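Local coordinates for deoxyuridine 5'-triphosphate nucleotidohydrolase (Entamoeba histolytica, PDB 3LQW), which probably hydrolyses dUTP to dUMP and diphosphate with magnesium as cofactor, keeping uracil out of DNA and supplying the precursor of thymidine nucleotides, at residues V66-S71 with G107-I112; E24-K29 with V72-Q77. One frame throughout, in Å; residues are numbered along the deposited sequence.

How the contacts relate
From the N terminus, the chain first lays down 24-29, returns as the long strand that carries 66-71 and then 72-77, and later runs back along it as 107-112. Contact 2 closes a loop of 42 residues and contact 1 one of 35; the two loops cross, because the segments alternate along the chain. Strand 63-73 is shared. Before the corner at G69 it pairs with strand 108-115, which still bonds to V70 beyond it; past the corner it also lies against strand 25-30, so it sits between them in one antiparallel sheet. The contacts meet where V70 packs on V28 and where S71 O probably takes a hydrogen bond from K29 N.

Contact 1: V66-S71 with G107-I112; sequences VSTGVS and GEIKVI
The T68 side chain closes round I109 O, with CB, OG1 and CG2 all near that oxygen, and CG2 touches V111 CG2 at 4.1 Å, the two side chains crossing at about a right angle. Its hydroxyl sits between the backbone N and the carbonyl carbon (chi1 66°), and from there OG1 donates to I109 O at 2.7 Å. T68 N adds a longer bond to that oxygen, so two donors of one residue grip I109 O. OG1 also accepts from V70 N, an ST turn that spans the corner at G69. On one side of the corner V66 and V111 form a hydrogen-bonded antiparallel pair, V66 N to V111 O being 2.8 Å; on the other, I109 N reaches V70 O at 2.9 Å.

E108 fills in at the bend. Its extended chain brings OE2 within 2.8 Å of G69 N, which meets the carboxylate on its anti side and 22° out of plane. The water that donates to OE1 is also hydrogen-bonded to S67 OG, in one of the two conformers modelled for S67. The CD and CE of K110 pass that OG, each at 3.8 Å, while V111 faces I129 and A130 of strand 128-136. G69 takes a positive phi (80°), which suits glycine and turns the chain. The corner thus breaks the regular strand pairing, and a hydroxyl and a carboxylate take over the bonding of its amides.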
ATOM      1  N   VAL A  66      -6.367  10.414 -12.733  1.00 11.47           N
ATOM      2  CA  VAL A  66      -5.851  11.796 -12.707  1.00 12.91           C
ATOM      3  C   VAL A  66      -4.427  11.872 -13.297  1.00 13.73           C
ATOM      4  O   VAL A  66      -3.538  11.151 -12.887  1.00 15.32           O
ATOM      5  CB  VAL A  66      -5.846  12.396 -11.278  1.00 14.30           C
ATOM      6  CG1 VAL A  66      -5.458  13.923 -11.341  1.00 17.90           C
ATOM      7  CG2 VAL A  66      -7.211  12.224 -10.601  1.00 15.05           C
ATOM      8  N   SER A  67      -4.266  12.777 -14.250  1.00 14.07           N
ATOM      9  CA  SER A  67      -2.961  13.005 -14.885  0.70 14.69           C
ATOM     10  C   SER A  67      -2.146  14.022 -14.076  1.00 14.31           C
ATOM     11  O   SER A  67      -2.653  15.030 -13.639  1.00 15.76           O
ATOM     12  CB  SER A  67      -3.168  13.476 -16.318  0.70 15.97           C
ATOM     13  OG  SER A  67      -3.727  12.463 -17.149  0.70 19.50           O
ATOM     14  N   THR A  68      -0.868  13.691 -13.856  1.00 14.22           N
ATOM     15  CA  THR A  68       0.052  14.588 -13.144  1.00 14.72           C
ATOM     16  C   THR A  68       0.851  15.496 -14.097  1.00 15.12           C
ATOM     17  O   THR A  68       1.399  16.515 -13.638  1.00 17.90           O
ATOM     18  CB  THR A  68       1.057  13.813 -12.334  1.00 14.93           C
ATOM     19  OG1 THR A  68       1.927  13.061 -13.196  1.00 14.68           O
ATOM     20  CG2 THR A  68       0.398  12.922 -11.309  1.00 16.28           C
ATOM     21  N   GLY A  69       0.938  15.135 -15.365  1.00 14.56           N
ATOM     22  CA  GLY A  69       1.748  15.921 -16.279  1.00 14.22           C
ATOM     23  C   GLY A  69       3.232  15.661 -16.227  1.00 13.36           C
ATOM     24  O   GLY A  69       3.964  16.374 -16.923  1.00 15.21           O
ATOM     25  N   VAL A  70       3.703  14.678 -15.458  1.00 12.73           N
ATOM     26  CA  VAL A  70       5.122  14.335 -15.385  1.00 12.37           C
ATOM     27  C   VAL A  70       5.383  12.862 -15.620  1.00 12.42           C
ATOM     28  O   VAL A  70       4.504  12.026 -15.347  1.00 12.87           O
ATOM     29  CB  VAL A  70       5.760  14.785 -14.037  1.00 12.97           C
ATOM     30  CG1 VAL A  70       5.487  16.271 -13.798  1.00 14.20           C
ATOM     31  CG2 VAL A  70       5.294  13.950 -12.851  1.00 13.40           C
ATOM     32  N   SER A  71       6.592  12.556 -16.052  1.00 12.13           N
ATOM     33  CA  SER A  71       7.185  11.257 -16.012  1.00 12.15           C
ATOM     34  C   SER A  71       8.392  11.296 -15.112  1.00 12.36           C
ATOM     35  O   SER A  71       8.955  12.367 -14.848  1.00 12.69           O
ATOM     36  CB  SER A  71       7.547  10.756 -17.391  1.00 12.93           C
ATOM     37  OG  SER A  71       8.447  11.617 -18.003  1.00 15.32           O
ATOM     38  N   GLY A 107       6.447   6.336 -18.885  1.00 15.31           N
ATOM     39  CA  GLY A 107       5.177   6.962 -19.159  1.00 15.34           C
ATOM     40  C   GLY A 107       4.791   8.001 -18.123  1.00 13.44           C
ATOM     41  O   GLY A 107       5.464   8.160 -17.112  1.00 14.08           O
ATOM     42  N   GLU A 108       3.730   8.742 -18.407  1.00 13.59           N
ATOM     43  CA  GLU A 108       3.195   9.718 -17.453  1.00 13.37           C
ATOM     44  C   GLU A 108       2.704   9.026 -16.193  1.00 12.57           C
ATOM     45  O   GLU A 108       2.116   7.938 -16.256  1.00 14.08           O
ATOM     46  CB  GLU A 108       2.032  10.452 -18.090  1.00 13.82           C
ATOM     47  CG  GLU A 108       1.462  11.580 -17.243  1.00 14.99           C
ATOM     48  CD  GLU A 108       0.448  12.449 -17.925  1.00 16.22           C
ATOM     49  OE1 GLU A 108       0.095  12.163 -19.075  1.00 19.82           O
ATOM     50  OE2 GLU A 108      -0.042  13.384 -17.280  1.00 18.82           O
ATOM     51  N   ILE A 109       2.958   9.645 -15.042  1.00 12.09           N
ATOM     52  CA  ILE A 109       2.359   9.160 -13.807  0.50 12.50           C
ATOM     53  C   ILE A 109       0.908   9.607 -13.792  1.00 11.91           C
ATOM     54  O   ILE A 109       0.577  10.792 -13.878  1.00 12.36           O
ATOM     55  CB  ILE A 109       3.099   9.668 -12.582  0.50 13.07           C
ATOM     56  CG1 ILE A 109       4.596   9.381 -12.745  0.50 13.81           C
ATOM     57  CG2 ILE A 109       2.487   9.014 -11.306  0.50 13.38           C
ATOM     58  CD1 ILE A 109       4.801   7.916 -13.026  0.50 14.70           C
ATOM     59  N   LYS A 110       0.024   8.617 -13.680  1.00 12.77           N
ATOM     60  CA  LYS A 110      -1.410   8.856 -13.580  1.00 13.64           C
ATOM     61  C   LYS A 110      -1.903   8.054 -12.370  1.00 15.86           C
ATOM     62  O   LYS A 110      -1.428   6.948 -12.144  1.00 18.80           O
ATOM     63  CB  LYS A 110      -2.141   8.428 -14.845  1.00 14.32           C
ATOM     64  CG  LYS A 110      -1.632   9.141 -16.105  1.00 15.81           C
ATOM     65  CD  LYS A 110      -2.547   8.829 -17.289  1.00 19.88           C
ATOM     66  CE  LYS A 110      -2.018   9.404 -18.537  1.00 22.57           C
ATOM     67  NZ  LYS A 110      -2.858   8.959 -19.694  1.00 27.83           N
ATOM     68  N   VAL A 111      -2.769   8.700 -11.583  1.00 14.73           N
ATOM     69  CA  VAL A 111      -3.204   8.262 -10.251  1.00 15.08           C
ATOM     70  C   VAL A 111      -4.688   7.856 -10.349  1.00 13.12           C
ATOM     71  O   VAL A 111      -5.489   8.692 -10.748  1.00 12.96           O
ATOM     72  CB  VAL A 111      -3.064   9.500  -9.157  1.00 14.55           C
ATOM     73  CG1 VAL A 111      -3.525   9.065  -7.803  1.00 17.89           C
ATOM     74  CG2 VAL A 111      -1.586  10.045  -9.132  1.00 18.16           C
ATOM     75  N   ILE A 112      -5.060   6.637  -9.925  1.00 11.84           N
ATOM     76  CA  ILE A 112      -6.472   6.287  -9.861  0.60 11.37           C
ATOM     77  C   ILE A 112      -7.009   6.621  -8.459  1.00  9.79           C
ATOM     78  O   ILE A 112      -6.559   6.094  -7.456  1.00 10.90           O
ATOM     79  CB  ILE A 112      -6.700   4.837 -10.297  0.60 12.93           C
ATOM     80  CG1 ILE A 112      -8.185   4.556 -10.509  0.60 14.10           C
ATOM     81  CG2 ILE A 112      -6.026   3.859  -9.353  0.60 15.54           C
ATOM     82  CD1 ILE A 112      -8.734   5.099 -11.803  0.60 14.71           C
TER
HETATM   83  O   HOH W   1      -2.574  12.579 -19.665  1.00 31.23           O

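Contact 2: E24-K29 with V72-Q77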
ATOM      1  N   GLU A  24      21.405   9.400  -4.578  1.00 23.36           N
ATOM      2  CA  GLU A  24      20.219   8.959  -5.290  1.00 19.70           C
ATOM      3  C   GLU A  24      19.431  10.184  -5.691  1.00 17.67           C
ATOM      4  O   GLU A  24      19.314  11.114  -4.910  1.00 18.74           O
ATOM      5  CB  GLU A  24      19.376   8.075  -4.375  1.00 17.81           C
ATOM      6  CG  GLU A  24      20.019   6.742  -4.090  1.00 17.14           C
ATOM      7  CD  GLU A  24      19.216   5.922  -3.133  1.00 17.31           C
ATOM      8  OE1 GLU A  24      18.736   6.462  -2.114  1.00 17.09           O
ATOM      9  OE2 GLU A  24      19.119   4.715  -3.397  1.00 19.31           O
ATOM     10  N   VAL A  25      18.861  10.157  -6.894  1.00 16.24           N
ATOM     11  CA  VAL A  25      18.068  11.288  -7.404  1.00 15.20           C
ATOM     12  C   VAL A  25      16.835  10.737  -8.121  1.00 14.93           C
ATOM     13  O   VAL A  25      16.952   9.757  -8.855  1.00 17.11           O
ATOM     14  CB  VAL A  25      18.885  12.178  -8.372  1.00 17.00           C
ATOM     15  CG1 VAL A  25      18.114  13.436  -8.719  1.00 19.34           C
ATOM     16  CG2 VAL A  25      20.219  12.498  -7.776  1.00 19.70           C
ATOM     17  N   LEU A  26      15.691  11.359  -7.889  1.00 13.12           N
ATOM     18  CA  LEU A  26      14.476  11.112  -8.670  1.00 12.96           C
ATOM     19  C   LEU A  26      14.493  12.142  -9.795  1.00 11.99           C
ATOM     20  O   LEU A  26      14.405  13.349  -9.517  1.00 12.86           O
ATOM     21  CB  LEU A  26      13.216  11.299  -7.809  1.00 13.41           C
ATOM     22  CG  LEU A  26      11.906  11.174  -8.595  1.00 12.98           C
ATOM     23  CD1 LEU A  26      11.660   9.682  -9.008  1.00 14.47           C
ATOM     24  CD2 LEU A  26      10.707  11.684  -7.774  1.00 16.57           C
ATOM     25  N   LEU A  27      14.582  11.692 -11.038  1.00 11.24           N
ATOM     26  CA  LEU A  27      14.533  12.614 -12.184  1.00 11.39           C
ATOM     27  C   LEU A  27      13.081  12.777 -12.603  1.00 11.36           C
ATOM     28  O   LEU A  27      12.323  11.783 -12.650  1.00 12.26           O
ATOM     29  CB  LEU A  27      15.364  12.111 -13.365  1.00 13.12           C
ATOM     30  CG  LEU A  27      16.819  11.848 -13.100  1.00 14.88           C
ATOM     31  CD1 LEU A  27      17.440  11.297 -14.396  1.00 18.15           C
ATOM     32  CD2 LEU A  27      17.544  13.076 -12.600  1.00 16.34           C
ATOM     33  N   VAL A  28      12.697  14.003 -12.932  1.00 10.92           N
ATOM     34  CA  VAL A  28      11.335  14.341 -13.310  1.00 11.32           C
ATOM     35  C   VAL A  28      11.335  15.090 -14.627  1.00 11.27           C
ATOM     36  O   VAL A  28      12.059  16.095 -14.770  1.00 12.39           O
ATOM     37  CB  VAL A  28      10.647  15.214 -12.239  1.00 11.71           C
ATOM     38  CG1 VAL A  28       9.220  15.584 -12.702  1.00 12.94           C
ATOM     39  CG2 VAL A  28      10.666  14.549 -10.878  1.00 13.51           C
ATOM     40  N   LYS A  29      10.555  14.637 -15.593  1.00 11.58           N
ATOM     41  CA  LYS A  29      10.339  15.322 -16.882  1.00 12.49           C
ATOM     42  C   LYS A  29       8.932  15.899 -16.905  1.00 12.77           C
ATOM     43  O   LYS A  29       7.960  15.157 -16.703  1.00 13.52           O
ATOM     44  CB  LYS A  29      10.544  14.363 -18.054  1.00 13.39           C
ATOM     45  CG  LYS A  29      10.248  15.007 -19.418  1.00 15.14           C
ATOM     46  CD  LYS A  29      10.294  14.012 -20.533  1.00 17.40           C
ATOM     47  CE  LYS A  29       9.943  14.667 -21.868  1.00 19.25           C
ATOM     48  NZ  LYS A  29      10.018  13.699 -22.986  1.00 22.09           N
ATOM     49  N   VAL A  72       8.822  10.132 -14.630  1.00 11.90           N
ATOM     50  CA  VAL A  72       9.938  10.037 -13.715  1.00 11.78           C
ATOM     51  C   VAL A  72      10.888   8.899 -14.016  1.00 12.76           C
ATOM     52  O   VAL A  72      10.519   7.899 -14.666  1.00 13.76           O
ATOM     53  CB  VAL A  72       9.471   9.914 -12.238  1.00 11.87           C
ATOM     54  CG1 VAL A  72       8.557  11.061 -11.873  1.00 13.57           C
ATOM     55  CG2 VAL A  72       8.809   8.557 -11.957  1.00 12.69           C
ATOM     56  N   GLN A  73      12.108   9.035 -13.490  1.00 12.13           N
ATOM     57  CA  GLN A  73      13.110   7.974 -13.449  1.00 12.56           C
ATOM     58  C   GLN A  73      13.455   7.745 -11.986  1.00 12.47           C
ATOM     59  O   GLN A  73      14.112   8.568 -11.357  1.00 12.65           O
ATOM     60  CB  GLN A  73      14.310   8.356 -14.280  1.00 14.95           C
ATOM     61  CG  GLN A  73      15.373   7.325 -14.361  1.00 18.75           C
ATOM     62  CD  GLN A  73      16.455   7.725 -15.386  1.00 22.97           C
ATOM     63  OE1 GLN A  73      16.147   8.325 -16.418  1.00 26.88           O
ATOM     64  NE2 GLN A  73      17.706   7.427 -15.082  1.00 30.49           N
ATOM     65  N   ILE A  74      12.945   6.643 -11.443  1.00 13.25           N
ATOM     66  CA  ILE A  74      13.131   6.237 -10.045  0.60 12.77           C
ATOM     67  C   ILE A  74      14.594   5.764  -9.859  1.00 13.10           C
ATOM     68  O   ILE A  74      15.115   5.102 -10.739  1.00 14.29           O
ATOM     69  CB  ILE A  74      12.159   5.032  -9.675  0.60 12.63           C
ATOM     70  CG1 ILE A  74      10.637   5.272  -9.916  0.60 12.37           C
ATOM     71  CG2 ILE A  74      12.346   4.610  -8.225  0.60 14.35           C
ATOM     72  CD1 ILE A  74       9.922   6.319  -9.030  0.60 12.97           C
ATOM     73  N   PRO A  75      15.219   6.031  -8.694  1.00 13.54           N
ATOM     74  CA  PRO A  75      16.565   5.482  -8.440  1.00 15.18           C
ATOM     75  C   PRO A  75      16.601   3.959  -8.470  1.00 14.88           C
ATOM     76  O   PRO A  75      15.620   3.261  -8.197  1.00 14.39           O
ATOM     77  CB  PRO A  75      16.913   5.971  -7.038  1.00 16.84           C
ATOM     78  CG  PRO A  75      15.931   6.879  -6.631  1.00 17.04           C
ATOM     79  CD  PRO A  75      14.820   6.982  -7.647  1.00 13.96           C
ATOM     80  N   HIS A  76      17.787   3.438  -8.726  1.00 15.84           N
ATOM     81  CA  HIS A  76      18.023   2.024  -8.840  1.00 15.71           C
ATOM     82  C   HIS A  76      17.642   1.247  -7.566  1.00 14.52           C
ATOM     83  O   HIS A  76      17.895   1.683  -6.460  1.00 15.08           O
ATOM     84  CB  HIS A  76      19.490   1.783  -9.192  1.00 17.69           C
ATOM     85  CG  HIS A  76      19.796   0.385  -9.613  1.00 20.65           C
ATOM     86  ND1 HIS A  76      19.026  -0.313 -10.521  1.00 22.92           N
ATOM     87  CD2 HIS A  76      20.789  -0.452  -9.234  1.00 23.96           C
ATOM     88  CE1 HIS A  76      19.537  -1.522 -10.682  1.00 25.10           C
ATOM     89  NE2 HIS A  76      20.598  -1.635  -9.901  1.00 25.19           N
ATOM     90  N   GLN A  77      17.057   0.064  -7.773  1.00 13.91           N
ATOM     91  CA  GLN A  77      16.667  -0.842  -6.697  1.00 13.91           C
ATOM     92  C   GLN A  77      15.581  -0.244  -5.789  1.00 12.91           C
ATOM     93  O   GLN A  77      15.445  -0.611  -4.631  1.00 12.25           O
ATOM     94  CB  GLN A  77      17.883  -1.341  -5.914  1.00 15.54           C
ATOM     95  CG  GLN A  77      18.782  -2.232  -6.792  1.00 18.87           C
ATOM     96  CD  GLN A  77      20.120  -2.533  -6.190  1.00 24.57           C
ATOM     97  OE1 GLN A  77      20.614  -1.817  -5.309  1.00 29.41           O
ATOM     98  NE2 GLN A  77      20.750  -3.567  -6.716  1.00 27.97           N
TER
HETATM   99  O   HOH W   2      19.811   3.392  -5.616  1.00 23.34           O
HETATM  100  O   HOH W   3      16.915   8.295 -10.971  1.00 24.62           O
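The flat amide of Q73 has L27 CD1 over one face: that methyl is 3.8 Å from Q73 CD and OE1 and 3.9 Å from NE2, over the oxygen and nitrogen end of the group. The two side chains run side by side in the same direction. Further along, the H76 ring has the CG of its neighbour Q77 against one face, offset toward the rim, and ND1 bonds to E103.

The backbones of L27 and Q73 form a hydrogen-bonded antiparallel pair: Q73 N gives to L27 O at 2.9 Å, and L27 N returns a longer bond to Q73 O. Toward E24 and P75 the regular pairing ends at this pair. A water donates to V25 O (2.6 Å) and to Q73 O, taking over where the strands separate, and P75 CD packs against V25 O at 3.7 Å. A second water joins E24 OE2 to H76 O. Two polar ends are held by the third subunit, Q73 OE1 by the backbone N of its N149 and E24 OE1 by its S138 OG, while E24 OE2 also has a salt bridge to R136 of the same chain.

The opposite face of the sheet is apolar. With CG anti to the backbone N (chi1 175°), L26 sends CD1 to I74 CD1 at 3.8 Å and to V72 CB at 3.9 Å. V28 CG2 lies beside V72 CG1.

V25 to V28 also pair in parallel with a strand of the third subunit, where V25 packs on R141 and V28 on I142. This continuation of the sheet between chains is consistent with the C-terminal strand exchange of trimeric dUTPases.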